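Local coordinates for PelD (Pseudomonas aeruginosa, PDB 4EU0), which binds the second messenger cyclic di-GMP and takes part in pellicle formation, this piece comprising the GAF and GGDEF domains of a longer membrane protein, at residues 41-46 with 123-128; 53-58 with 78-83; 183-188 with 270-275; 191-196 with 222-227. One frame throughout, in Å; residues are numbered along the deposited sequence.

Contact 1: residues 41-46 with 123-128; sequences LRIAGL and VEQMPF
Ile43 and Gln125 form an antiparallel hydrogen-bonded pair where strand 43-48 meets the end of strand 117-123 in the GAF domain sheet, and the register slips by one residue before Ala44 faces Val123: a beta bulge. At the bulge each of two carbonyls accepts from two successive N-H groups. Gln125 O accepts from Ile43 N at 3.0 Å, almost linearly, and from Arg42 N at the same length. Ile43 O likewise takes Gln125 N on a lone pair in its plane, and also Glu124 N at 2.9 Å, the latter bond being more bent (135° at the hydrogen). Among side chains, Ile43 CD1 reaches Gln125 OE1 at 3.3 Å, while the amide NE2 lies beside Arg42 CG, the two side chains running alongside each other. On the opposite face of the sheet, Ala44 CB and Leu41 CD1 both meet Val123 CG2, the leucine at 3.8 Å and crossing the valine at about a right angle. Glu124 turns the corner out of the strand with an almost eclipsed first torsion (chi1 15°) that sets its CG against Ile43 CG2. Its carboxylate extends over the Ala44-Gly45 peptide, where OE2, buried here without a polar partner in the model, lies 3.6 Å from Ala44 C.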
loop_
_atom_site.group_PDB
_atom_site.type_symbol
_atom_site.label_atom_id
_atom_site.label_comp_id
_atom_site.label_asym_id
_atom_site.label_seq_id
_atom_site.Cartn_x
_atom_site.Cartn_y
_atom_site.Cartn_z
ATOM N N LEU A 41 8.311 19.775 6.277
ATOM C CA LEU A 41 7.939 20.205 7.628
ATOM C C LEU A 41 9.124 20.797 8.379
ATOM O O LEU A 41 10.261 20.365 8.188
ATOM C CB LEU A 41 7.357 19.034 8.431
ATOM C CG LEU A 41 6.223 18.203 7.818
ATOM C CD1 LEU A 41 5.711 17.168 8.810
ATOM C CD2 LEU A 41 5.086 19.081 7.340
ATOM N N ARG A 42 8.850 21.789 9.222
ATOM C CA ARG A 42 9.891 22.395 10.043
ATOM C C ARG A 42 9.677 22.154 11.541
ATOM O O ARG A 42 10.638 21.880 12.267
ATOM C CB ARG A 42 10.045 23.888 9.725
ATOM C CG ARG A 42 11.323 24.533 10.276
ATOM C CD ARG A 42 12.584 23.832 9.753
ATOM N NE ARG A 42 13.803 24.596 10.011
ATOM C CZ ARG A 42 14.510 24.553 11.139
ATOM N NH1 ARG A 42 14.134 23.779 12.151
ATOM N NH2 ARG A 42 15.601 25.295 11.257
ATOM N N ILE A 43 8.431 22.272 12.000
ATOM C CA ILE A 43 8.086 21.918 13.380
ATOM C C ILE A 43 6.852 21.018 13.403
ATOM O O ILE A 43 5.785 21.394 12.906
ATOM C CB ILE A 43 7.867 23.150 14.312
ATOM C CG1 ILE A 43 8.922 24.238 14.077
ATOM C CG2 ILE A 43 7.908 22.713 15.777
ATOM C CD1 ILE A 43 8.658 25.543 14.838
ATOM N N ALA A 44 7.011 19.830 13.987
ATOM C CA ALA A 44 5.955 18.820 14.000
ATOM C C ALA A 44 6.162 17.793 15.114
ATOM O O ALA A 44 7.222 17.754 15.749
ATOM C CB ALA A 44 5.873 18.116 12.640
ATOM N N GLY A 45 5.143 16.966 15.336
ATOM C CA GLY A 45 5.203 15.891 16.323
ATOM C C GLY A 45 4.386 14.691 15.888
ATOM O O GLY A 45 3.398 14.830 15.157
ATOM N N LEU A 46 4.807 13.511 16.335
ATOM C CA LEU A 46 4.093 12.268 16.056
ATOM C C LEU A 46 3.581 11.656 17.355
ATOM O O LEU A 46 4.345 11.474 18.302
ATOM C CB LEU A 46 5.006 11.278 15.337
ATOM C CG LEU A 46 4.363 9.992 14.803
ATOM C CD1 LEU A 46 3.401 10.262 13.642
ATOM C CD2 LEU A 46 5.447 9.025 14.374
ATOM N N VAL A 123 1.295 19.147 12.896
ATOM C CA VAL A 123 2.269 20.078 12.327
ATOM C C VAL A 123 2.025 21.489 12.844
ATOM O O VAL A 123 0.953 22.056 12.632
ATOM C CB VAL A 123 2.241 20.072 10.786
ATOM C CG1 VAL A 123 3.266 21.064 10.240
ATOM C CG2 VAL A 123 2.508 18.666 10.242
ATOM N N GLU A 124 3.028 22.040 13.527
ATOM C CA GLU A 124 2.969 23.408 14.020
ATOM C C GLU A 124 3.497 24.411 12.997
ATOM O O GLU A 124 2.996 25.531 12.913
ATOM C CB GLU A 124 3.684 23.571 15.369
ATOM C CG GLU A 124 4.601 22.430 15.788
ATOM C CD GLU A 124 3.916 21.374 16.660
ATOM O OE1 GLU A 124 2.696 21.500 16.920
ATOM O OE2 GLU A 124 4.612 20.421 17.097
ATOM N N GLN A 125 4.494 23.999 12.215
ATOM C CA GLN A 125 5.091 24.882 11.217
ATOM C C GLN A 125 5.564 24.145 9.964
ATOM O O GLN A 125 6.350 23.198 10.028
ATOM C CB GLN A 125 6.251 25.679 11.829
ATOM C CG GLN A 125 6.823 26.774 10.918
ATOM C CD GLN A 125 8.134 27.331 11.430
ATOM O OE1 GLN A 125 8.206 27.867 12.536
ATOM N NE2 GLN A 125 9.180 27.225 10.615
ATOM N N MET A 126 5.071 24.605 8.821
ATOM C CA MET A 126 5.599 24.226 7.517
ATOM C C MET A 126 5.601 25.497 6.677
ATOM O O MET A 126 4.782 26.384 6.920
ATOM C CB MET A 126 4.731 23.145 6.863
ATOM C CG MET A 126 3.245 23.448 6.915
ATOM S SD MET A 126 2.224 22.126 6.249
ATOM C CE MET A 126 2.401 20.783 7.394
ATOM N N PRO A 127 6.533 25.608 5.710
ATOM C CA PRO A 127 6.576 26.785 4.844
ATOM C C PRO A 127 5.245 27.002 4.120
ATOM O O PRO A 127 4.621 26.048 3.671
ATOM C CB PRO A 127 7.679 26.448 3.835
ATOM C CG PRO A 127 8.528 25.440 4.495
ATOM C CD PRO A 127 7.648 24.681 5.445
ATOM N N PHE A 128 4.823 28.257 4.005
ATOM C CA PHE A 128 3.534 28.577 3.389
ATOM C C PHE A 128 3.439 28.120 1.939
ATOM O O PHE A 128 2.355 27.762 1.473
ATOM C CB PHE A 128 3.268 30.075 3.471
ATOM C CG PHE A 128 1.888 30.483 3.025
ATOM C CD1 PHE A 128 0.806 30.408 3.904
ATOM C CD2 PHE A 128 1.676 30.984 1.741
ATOM C CE1 PHE A 128 -0.470 30.809 3.501
ATOM C CE2 PHE A 128 0.405 31.385 1.329
ATOM C CZ PHE A 128 -0.669 31.302 2.209
#

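Contact 2: residues 53-58 with 78-83; sequences RTPEPQ and TCLERG
The C-terminal turn of helix 74-82 in the GAF domain receives the guanidinium of Arg53, which comes from the loop joining strands 43-48 and 61-63 and touches the carbonyls of Leu80 and Glu81. Arg53 NH1 donates to Leu80 O at 3.2 Å; the bond is bent, 137° at the hydrogen, and the oxygen lies well out of the guanidinium plane. Glu81 O sits at the edge of the same group, 3.6 Å from NH1. An extended chain from CG to NE carries the charged end across Leu80 O, with Arg53 CD also 3.2 Å from that oxygen. The cation thus approaches the negative end of the helix dipole, an arrangement that is probably favourable. Gly83, with positive phi, takes the chain out of the helix beside the guanidinium. The end of the Leu80 side chain meets the loop: its CD1 lies 3.4 Å from Arg53 O and 3.5 Å from Pro55 CD, the two side chains meeting at a slant. Arg53 O also accepts a hydrogen bond from Arg77 NH1, and Leu80 also touches Ile117 and Leu120 of the sheet. A helix packed on an antiparallel sheet of strand order 2-1-5-4-3 is typical of the GAF fold.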
loop_
_atom_site.group_PDB
_atom_site.type_symbol
_atom_site.label_atom_id
_atom_site.label_comp_id
_atom_site.label_asym_id
_atom_site.label_seq_id
_atom_site.Cartn_x
_atom_site.Cartn_y
_atom_site.Cartn_z
ATOM N N ARG A 53 -10.040 6.831 19.622
ATOM C CA ARG A 53 -9.708 8.000 18.782
ATOM C C ARG A 53 -9.332 9.257 19.581
ATOM O O ARG A 53 -9.602 10.386 19.154
ATOM C CB ARG A 53 -10.819 8.299 17.761
ATOM C CG ARG A 53 -11.007 7.225 16.697
ATOM C CD ARG A 53 -11.901 7.717 15.564
ATOM N NE ARG A 53 -11.845 6.832 14.401
ATOM C CZ ARG A 53 -12.178 7.181 13.161
ATOM N NH1 ARG A 53 -12.593 8.413 12.886
ATOM N NH2 ARG A 53 -12.093 6.289 12.185
ATOM N N THR A 54 -8.713 9.052 20.743
ATOM C CA THR A 54 -8.139 10.153 21.517
ATOM C C THR A 54 -6.611 10.037 21.516
ATOM O O THR A 54 -6.075 8.924 21.592
ATOM C CB THR A 54 -8.696 10.213 22.962
ATOM O OG1 THR A 54 -8.420 8.986 23.649
ATOM C CG2 THR A 54 -10.203 10.455 22.956
ATOM N N PRO A 55 -5.903 11.179 21.409
ATOM C CA PRO A 55 -4.446 11.134 21.273
ATOM C C PRO A 55 -3.700 11.017 22.600
ATOM O O PRO A 55 -4.153 11.545 23.617
ATOM C CB PRO A 55 -4.119 12.474 20.610
ATOM C CG PRO A 55 -5.189 13.393 21.084
ATOM C CD PRO A 55 -6.418 12.561 21.336
ATOM N N GLU A 56 -2.560 10.334 22.571
ATOM C CA GLU A 56 -1.677 10.245 23.731
ATOM C C GLU A 56 -0.706 11.432 23.692
ATOM O O GLU A 56 0.094 11.543 22.759
ATOM C CB GLU A 56 -0.935 8.907 23.723
ATOM C CG GLU A 56 -0.189 8.576 25.004
ATOM C CD GLU A 56 0.115 7.095 25.140
ATOM O OE1 GLU A 56 0.246 6.408 24.105
ATOM O OE2 GLU A 56 0.216 6.614 26.291
ATOM N N PRO A 57 -0.793 12.333 24.693
ATOM C CA PRO A 57 -0.040 13.598 24.747
ATOM C C PRO A 57 1.481 13.444 24.660
ATOM O O PRO A 57 2.146 14.263 24.021
ATOM C CB PRO A 57 -0.447 14.187 26.102
ATOM C CG PRO A 57 -1.786 13.604 26.373
ATOM C CD PRO A 57 -1.714 12.205 25.838
ATOM N N GLN A 58 2.013 12.405 25.304
ATOM C CA GLN A 58 3.438 12.075 25.261
ATOM C C GLN A 58 3.902 11.848 23.813
ATOM O O GLN A 58 3.477 10.885 23.175
ATOM C CB GLN A 58 3.691 10.821 26.105
ATOM C CG GLN A 58 5.154 10.454 26.315
ATOM C CD GLN A 58 5.721 11.028 27.593
ATOM O OE1 GLN A 58 5.790 10.344 28.616
ATOM N NE2 GLN A 58 6.123 12.294 27.548
ATOM N N THR A 78 -11.028 17.547 15.322
ATOM C CA THR A 78 -11.679 17.382 14.022
ATOM C C THR A 78 -10.977 16.306 13.199
ATOM O O THR A 78 -11.636 15.518 12.530
ATOM C CB THR A 78 -11.722 18.689 13.198
ATOM O OG1 THR A 78 -10.390 19.173 12.994
ATOM C CG2 THR A 78 -12.550 19.751 13.906
ATOM N N CYS A 79 -9.643 16.286 13.258
ATOM C CA CYS A 79 -8.829 15.292 12.549
ATOM C C CYS A 79 -9.203 13.878 12.973
ATOM O O CYS A 79 -9.430 13.004 12.135
ATOM C CB CYS A 79 -7.342 15.522 12.836
ATOM S SG CYS A 79 -6.228 14.229 12.211
ATOM N N LEU A 80 -9.258 13.669 14.282
ATOM C CA LEU A 80 -9.508 12.345 14.834
ATOM C C LEU A 80 -10.965 11.901 14.715
ATOM O O LEU A 80 -11.239 10.707 14.640
ATOM C CB LEU A 80 -8.998 12.246 16.278
ATOM C CG LEU A 80 -7.475 12.392 16.437
ATOM C CD1 LEU A 80 -7.063 12.271 17.891
ATOM C CD2 LEU A 80 -6.706 11.388 15.570
ATOM N N GLU A 81 -11.884 12.865 14.672
ATOM C CA GLU A 81 -13.308 12.578 14.493
ATOM C C GLU A 81 -13.653 12.250 13.041
ATOM O O GLU A 81 -14.539 11.434 12.777
ATOM C CB GLU A 81 -14.165 13.742 14.992
ATOM C CG GLU A 81 -14.388 13.744 16.501
ATOM C CD GLU A 81 -15.227 14.915 16.991
ATOM O OE1 GLU A 81 -15.131 15.239 18.192
ATOM O OE2 GLU A 81 -15.979 15.511 16.187
ATOM N N ARG A 82 -12.946 12.884 12.107
ATOM C CA ARG A 82 -13.170 12.665 10.680
ATOM C C ARG A 82 -12.354 11.490 10.153
ATOM O O ARG A 82 -12.714 10.883 9.143
ATOM C CB ARG A 82 -12.791 13.917 9.893
ATOM C CG ARG A 82 -13.660 14.198 8.678
ATOM C CD ARG A 82 -14.840 15.085 9.039
ATOM N NE ARG A 82 -15.362 15.788 7.867
ATOM C CZ ARG A 82 -16.271 16.759 7.904
ATOM N NH1 ARG A 82 -16.781 17.168 9.060
ATOM N NH2 ARG A 82 -16.669 17.328 6.773
ATOM N N GLY A 83 -11.249 11.192 10.830
ATOM C CA GLY A 83 -10.268 10.225 10.342
ATOM C C GLY A 83 -9.604 10.707 9.064
ATOM O O GLY A 83 -9.241 9.905 8.203
#

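Contact 3: residues 183-188 with 270-275; sequences LPACLY and YELDAG
The Tyr270 ring leads away from strand 185-188; of its side chain CB alone comes near Leu187, its cross-strand partner, 4.1 Å from Leu187 CB. CG is anti to the backbone N (chi1 -178°), and Leu272 CD1 of the same strand lies at the ring edge, in its plane. Beyond the pair, Phe284 meets the Tyr270 ring with planes about 40° apart, and the Tyr188 ring, directed to the other face of the sheet, meets Tyr242 of the cyclic di-GMP pocket. The backbones are antiparallel neighbours in the four-stranded GGDEF sheet, their axes 4.7 Å apart at 156°. Leu187 and Tyr270 exchange two bonds of 2.8 Å, Leu187 N to Tyr270 O and Tyr270 N to Leu187 O, the first almost straight. Cys186 and Glu271 form the non-hydrogen-bonded pair that follows, and Leu272 N reaches Ala185 O at 2.9 Å. Leu272 places CD2 4.0 Å from Ala185 CB, on the face covered by helices 162-181 and 280-288. Where the strands part, water takes over: one molecule donates to Leu183 O and Leu272 O, another to Ala185 O and, at 2.6 Å, to Leu272 O. Main-chain bonds and apolar side chains thus join outermost strand 265-272 to strand 185-192, whose Cys186 side chain is about 7 Å from the bound cyclic di-GMP, while water supplies donors to Leu183 O and Leu272 O and a further one to Ala185 O.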
loop_
_atom_site.group_PDB
_atom_site.type_symbol
_atom_site.label_atom_id
_atom_site.label_comp_id
_atom_site.label_asym_id
_atom_site.label_seq_id
_atom_site.Cartn_x
_atom_site.Cartn_y
_atom_site.Cartn_z
ATOM N N LEU A 183 -4.221 7.711 -7.838
ATOM C CA LEU A 183 -2.925 7.051 -8.039
ATOM C C LEU A 183 -3.098 5.767 -8.831
ATOM O O LEU A 183 -4.056 5.035 -8.605
ATOM C CB LEU A 183 -2.237 6.755 -6.698
ATOM C CG LEU A 183 -1.862 7.990 -5.869
ATOM C CD1 LEU A 183 -1.083 7.539 -4.643
ATOM C CD2 LEU A 183 -1.060 8.999 -6.667
ATOM N N PRO A 184 -2.169 5.495 -9.775
ATOM C CA PRO A 184 -2.294 4.310 -10.619
ATOM C C PRO A 184 -1.801 3.021 -9.973
ATOM O O PRO A 184 -0.883 3.034 -9.149
ATOM C CB PRO A 184 -1.434 4.667 -11.843
ATOM C CG PRO A 184 -0.366 5.559 -11.292
ATOM C CD PRO A 184 -1.023 6.340 -10.174
ATOM N N ALA A 185 -2.445 1.916 -10.339
ATOM C CA ALA A 185 -1.962 0.581 -10.011
ATOM C C ALA A 185 -2.506 -0.373 -11.058
ATOM O O ALA A 185 -3.482 -0.053 -11.736
ATOM C CB ALA A 185 -2.429 0.160 -8.619
ATOM N N CYS A 186 -1.879 -1.543 -11.182
ATOM C CA CYS A 186 -2.290 -2.535 -12.162
ATOM C C CYS A 186 -2.399 -3.897 -11.502
ATOM O O CYS A 186 -1.537 -4.261 -10.698
ATOM C CB CYS A 186 -1.249 -2.621 -13.279
ATOM S SG CYS A 186 -1.832 -3.463 -14.759
ATOM N N LEU A 187 -3.451 -4.633 -11.848
ATOM C CA LEU A 187 -3.569 -6.044 -11.507
ATOM C C LEU A 187 -3.350 -6.877 -12.759
ATOM O O LEU A 187 -4.014 -6.655 -13.776
ATOM C CB LEU A 187 -4.971 -6.375 -10.980
ATOM C CG LEU A 187 -5.266 -6.771 -9.539
ATOM C CD1 LEU A 187 -6.736 -7.237 -9.443
ATOM C CD2 LEU A 187 -4.305 -7.832 -8.988
ATOM N N TYR A 188 -2.430 -7.830 -12.689
ATOM C CA TYR A 188 -2.305 -8.822 -13.743
ATOM C C TYR A 188 -2.762 -10.169 -13.223
ATOM O O TYR A 188 -2.470 -10.535 -12.082
ATOM C CB TYR A 188 -0.855 -8.957 -14.196
ATOM C CG TYR A 188 -0.385 -7.891 -15.165
ATOM C CD1 TYR A 188 -0.699 -7.972 -16.513
ATOM C CD2 TYR A 188 0.419 -6.829 -14.735
ATOM C CE1 TYR A 188 -0.256 -6.997 -17.421
ATOM C CE2 TYR A 188 0.869 -5.844 -15.634
ATOM C CZ TYR A 188 0.527 -5.943 -16.970
ATOM O OH TYR A 188 0.960 -5.008 -17.876
ATOM N N TYR A 270 -5.984 -5.591 -15.395
ATOM C CA TYR A 270 -6.986 -4.679 -14.868
ATOM C C TYR A 270 -6.286 -3.445 -14.311
ATOM O O TYR A 270 -5.536 -3.538 -13.339
ATOM C CB TYR A 270 -7.809 -5.378 -13.779
ATOM C CG TYR A 270 -8.913 -4.532 -13.189
ATOM C CD1 TYR A 270 -10.202 -4.571 -13.713
ATOM C CD2 TYR A 270 -8.665 -3.695 -12.105
ATOM C CE1 TYR A 270 -11.218 -3.802 -13.171
ATOM C CE2 TYR A 270 -9.678 -2.914 -11.552
ATOM C CZ TYR A 270 -10.947 -2.972 -12.098
ATOM O OH TYR A 270 -11.955 -2.202 -11.565
ATOM N N GLU A 271 -6.537 -2.285 -14.919
ATOM C CA GLU A 271 -5.941 -1.039 -14.421
ATOM C C GLU A 271 -6.873 -0.406 -13.405
ATOM O O GLU A 271 -8.045 -0.152 -13.704
ATOM C CB GLU A 271 -5.666 -0.056 -15.562
ATOM C CG GLU A 271 -4.434 -0.386 -16.404
ATOM C CD GLU A 271 -3.996 0.782 -17.275
ATOM O OE1 GLU A 271 -4.511 1.901 -17.071
ATOM O OE2 GLU A 271 -3.135 0.591 -18.158
ATOM N N LEU A 272 -6.361 -0.167 -12.200
ATOM C CA LEU A 272 -7.167 0.422 -11.133
ATOM C C LEU A 272 -7.387 1.888 -11.458
ATOM O O LEU A 272 -6.449 2.592 -11.830
ATOM C CB LEU A 272 -6.484 0.262 -9.766
ATOM C CG LEU A 272 -6.623 -1.087 -9.049
ATOM C CD1 LEU A 272 -5.830 -2.210 -9.731
ATOM C CD2 LEU A 272 -6.185 -0.959 -7.598
ATOM N N ASP A 273 -8.629 2.341 -11.345
ATOM C CA ASP A 273 -8.961 3.715 -11.722
ATOM C C ASP A 273 -10.295 4.154 -11.140
ATOM O O ASP A 273 -11.271 3.392 -11.144
ATOM C CB ASP A 273 -8.938 3.880 -13.253
ATOM C CG ASP A 273 -8.870 5.337 -13.685
ATOM O OD1 ASP A 273 -9.934 5.987 -13.770
ATOM O OD2 ASP A 273 -7.756 5.831 -13.955
ATOM N N ALA A 274 -10.319 5.393 -10.651
ATOM C CA ALA A 274 -11.515 6.007 -10.067
ATOM C C ALA A 274 -12.626 6.231 -11.099
ATOM O O ALA A 274 -13.747 6.616 -10.747
ATOM C CB ALA A 274 -11.145 7.312 -9.379
ATOM N N GLY A 275 -12.308 5.985 -12.368
ATOM C CA GLY A 275 -13.290 6.018 -13.449
ATOM C C GLY A 275 -14.029 4.701 -13.631
ATOM O O GLY A 275 -15.226 4.701 -13.928
HETATM O O HOH W 1 -5.857 5.145 -10.953
HETATM O O HOH W 2 -4.129 2.744 -13.052
#

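Contact 4: residues 191-196 with 222-227; sequences ELTDAR and EGRRVL
Glu191 and Arg224 approach each other at a slant at the far end of the GGDEF sheet, whose beta-alpha-beta-beta-alpha-beta order is that of a ferredoxin-like core; strands 185-192 and 225-231 are its central antiparallel neighbours. The Glu191 carboxylate and Arg224 guanidinium planes stand 68° apart, so this salt bridge is not the flat, two-oxygen kind. A single oxygen, Glu191 OE2, receives Arg224 NE at 2.7 Å from above the carboxylate plane, 40° out of it, and a weak bond from NH2 at 2.9 Å. The bend at chi3 (-90°) of Arg224 turns NE out of line with the preceding carbons, where it meets Glu191 OE2. Thr193 CG2 lies 3.6 Å above one face of the guanidinium and Glu222 CB 4.2 Å above the opposite one, both offset toward the rim, so an aliphatic carbon lies near each face, off the centre. Glu191 has a second cation, since OE1 bonds to Arg268, and two positive partners would be expected to stabilise the charged form of this buried acid. On the other face of the sheet, Leu192 crosses the stem of Arg225, with CD1 3.9 Å from Arg225 CB, while Arg225 NH1 goes on to Gln202. Past the strand end, Asp194 OD1 forms an Asx turn with Arg196 N, and Arg196 grips the same carboxylate side-on. Between the strands, Leu192 N donates to Arg225 O at 2.8 Å; the return bond of the same pair is replaced by a water, which donates to Leu192 O at 2.6 Å and accepts from Arg225 N at 2.9 Å.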
loop_
_atom_site.group_PDB
_atom_site.type_symbol
_atom_site.label_atom_id
_atom_site.label_comp_id
_atom_site.label_asym_id
_atom_site.label_seq_id
_atom_site.Cartn_x
_atom_site.Cartn_y
_atom_site.Cartn_z
ATOM N N GLU A 191 -3.162 -16.679 -16.295
ATOM C CA GLU A 191 -3.858 -17.952 -16.269
ATOM C C GLU A 191 -3.035 -18.966 -17.046
ATOM O O GLU A 191 -2.706 -18.748 -18.208
ATOM C CB GLU A 191 -5.255 -17.814 -16.874
ATOM C CG GLU A 191 -6.059 -19.108 -16.827
ATOM C CD GLU A 191 -7.354 -19.046 -17.619
ATOM O OE1 GLU A 191 -7.581 -18.065 -18.363
ATOM O OE2 GLU A 191 -8.148 -20.006 -17.498
ATOM N N LEU A 192 -2.678 -20.063 -16.386
ATOM C CA LEU A 192 -1.761 -21.025 -16.977
ATOM C C LEU A 192 -2.543 -22.222 -17.497
ATOM O O LEU A 192 -2.946 -23.102 -16.732
ATOM C CB LEU A 192 -0.675 -21.426 -15.968
ATOM C CG LEU A 192 -0.033 -20.245 -15.216
ATOM C CD1 LEU A 192 1.098 -20.734 -14.309
ATOM C CD2 LEU A 192 0.474 -19.167 -16.151
ATOM N N THR A 193 -2.749 -22.242 -18.810
ATOM C CA THR A 193 -3.697 -23.160 -19.435
ATOM C C THR A 193 -3.079 -24.471 -19.903
ATOM O O THR A 193 -3.800 -25.394 -20.289
ATOM C CB THR A 193 -4.423 -22.488 -20.622
ATOM O OG1 THR A 193 -3.490 -22.235 -21.680
ATOM C CG2 THR A 193 -5.054 -21.180 -20.183
ATOM N N ASP A 194 -1.750 -24.538 -19.912
ATOM C CA ASP A 194 -1.049 -25.746 -20.346
ATOM C C ASP A 194 -0.354 -26.352 -19.135
ATOM O O ASP A 194 0.640 -25.803 -18.655
ATOM C CB ASP A 194 -0.024 -25.413 -21.436
ATOM C CG ASP A 194 0.586 -26.660 -22.096
ATOM O OD1 ASP A 194 0.840 -27.692 -21.426
ATOM O OD2 ASP A 194 0.824 -26.599 -23.312
ATOM N N ALA A 195 -0.877 -27.490 -18.671
ATOM C CA ALA A 195 -0.409 -28.152 -17.445
ATOM C C ALA A 195 1.006 -28.734 -17.524
ATOM O O ALA A 195 1.589 -29.092 -16.491
ATOM C CB ALA A 195 -1.399 -29.234 -17.015
ATOM N N ARG A 196 1.549 -28.852 -18.734
ATOM C CA ARG A 196 2.930 -29.292 -18.900
ATOM C C ARG A 196 3.861 -28.231 -18.335
ATOM O O ARG A 196 4.803 -28.545 -17.606
ATOM C CB ARG A 196 3.269 -29.544 -20.371
ATOM C CG ARG A 196 2.562 -30.751 -20.975
ATOM C CD ARG A 196 2.847 -30.884 -22.470
ATOM N NE ARG A 196 2.381 -29.718 -23.221
ATOM C CZ ARG A 196 2.648 -29.481 -24.503
ATOM N NH1 ARG A 196 3.382 -30.331 -25.219
ATOM N NH2 ARG A 196 2.178 -28.381 -25.077
ATOM N N GLU A 222 -11.818 -23.741 -13.254
ATOM C CA GLU A 222 -11.502 -24.721 -14.295
ATOM C C GLU A 222 -10.308 -25.591 -13.878
ATOM O O GLU A 222 -9.858 -26.456 -14.637
ATOM C CB GLU A 222 -11.224 -24.023 -15.631
ATOM C CG GLU A 222 -12.395 -23.190 -16.178
ATOM C CD GLU A 222 -13.499 -24.027 -16.793
ATOM O OE1 GLU A 222 -13.323 -24.507 -17.934
ATOM O OE2 GLU A 222 -14.558 -24.186 -16.146
ATOM N N GLY A 223 -9.802 -25.350 -12.669
ATOM C CA GLY A 223 -8.692 -26.121 -12.105
ATOM C C GLY A 223 -7.309 -25.662 -12.535
ATOM O O GLY A 223 -6.313 -26.350 -12.281
ATOM N N ARG A 224 -7.243 -24.497 -13.176
ATOM C CA ARG A 224 -5.985 -23.988 -13.709
ATOM C C ARG A 224 -5.279 -23.092 -12.719
ATOM O O ARG A 224 -5.924 -22.402 -11.917
ATOM C CB ARG A 224 -6.216 -23.233 -15.015
ATOM C CG ARG A 224 -6.720 -24.119 -16.132
ATOM C CD ARG A 224 -6.494 -23.460 -17.455
ATOM N NE ARG A 224 -7.619 -22.629 -17.853
ATOM C CZ ARG A 224 -8.337 -22.813 -18.955
ATOM N NH1 ARG A 224 -8.055 -23.808 -19.789
ATOM N NH2 ARG A 224 -9.342 -21.995 -19.224
ATOM N N ARG A 225 -3.952 -23.107 -12.779
ATOM C CA ARG A 225 -3.144 -22.188 -11.987
ATOM C C ARG A 225 -3.415 -20.772 -12.466
ATOM O O ARG A 225 -3.413 -20.497 -13.670
ATOM C CB ARG A 225 -1.656 -22.499 -12.153
ATOM C CG ARG A 225 -1.235 -23.887 -11.722
ATOM C CD ARG A 225 0.230 -24.131 -12.107
ATOM N NE ARG A 225 0.719 -25.434 -11.642
ATOM C CZ ARG A 225 1.219 -25.663 -10.431
ATOM N NH1 ARG A 225 1.297 -24.684 -9.536
ATOM N NH2 ARG A 225 1.643 -26.881 -10.103
ATOM N N VAL A 226 -3.663 -19.875 -11.519
ATOM C CA VAL A 226 -3.754 -18.452 -11.816
ATOM C C VAL A 226 -2.827 -17.760 -10.840
ATOM O O VAL A 226 -2.950 -17.966 -9.627
ATOM C CB VAL A 226 -5.181 -17.893 -11.616
ATOM C CG1 VAL A 226 -5.180 -16.365 -11.726
ATOM C CG2 VAL A 226 -6.169 -18.518 -12.607
ATOM N N LEU A 227 -1.890 -16.976 -11.371
ATOM C CA LEU A 227 -1.059 -16.130 -10.534
ATOM C C LEU A 227 -1.505 -14.687 -10.672
ATOM O O LEU A 227 -1.407 -14.091 -11.749
ATOM C CB LEU A 227 0.416 -16.270 -10.882
ATOM C CG LEU A 227 1.310 -15.476 -9.918
ATOM C CD1 LEU A 227 1.406 -16.156 -8.544
ATOM C CD2 LEU A 227 2.669 -15.341 -10.492
HETATM O O HOH W 3 -2.739 -24.791 -14.799
#

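How the contacts relate
The four contacts divide between two domains. Contacts 1 and 2 belong to the GAF domain, with centres about 17 Å apart and nearest atoms about 5 Å apart; contact 2 is nested in the chain loop that contact 1 closes. Contacts 3 and 4 share strand 185-192 of the GGDEF sheet, pairing it with 265-272 on one side and 225-231 on the other, their centres about 24 Å apart. Contact 3 alone lies near the bound cyclic di-GMP: the Cys186 side chain is about 6 Å from that of Thr234 and about 8 Å from that of Asp213. Contacts 1 and 4, about 53 Å apart between centres, lie on opposite sides of the chain's centre.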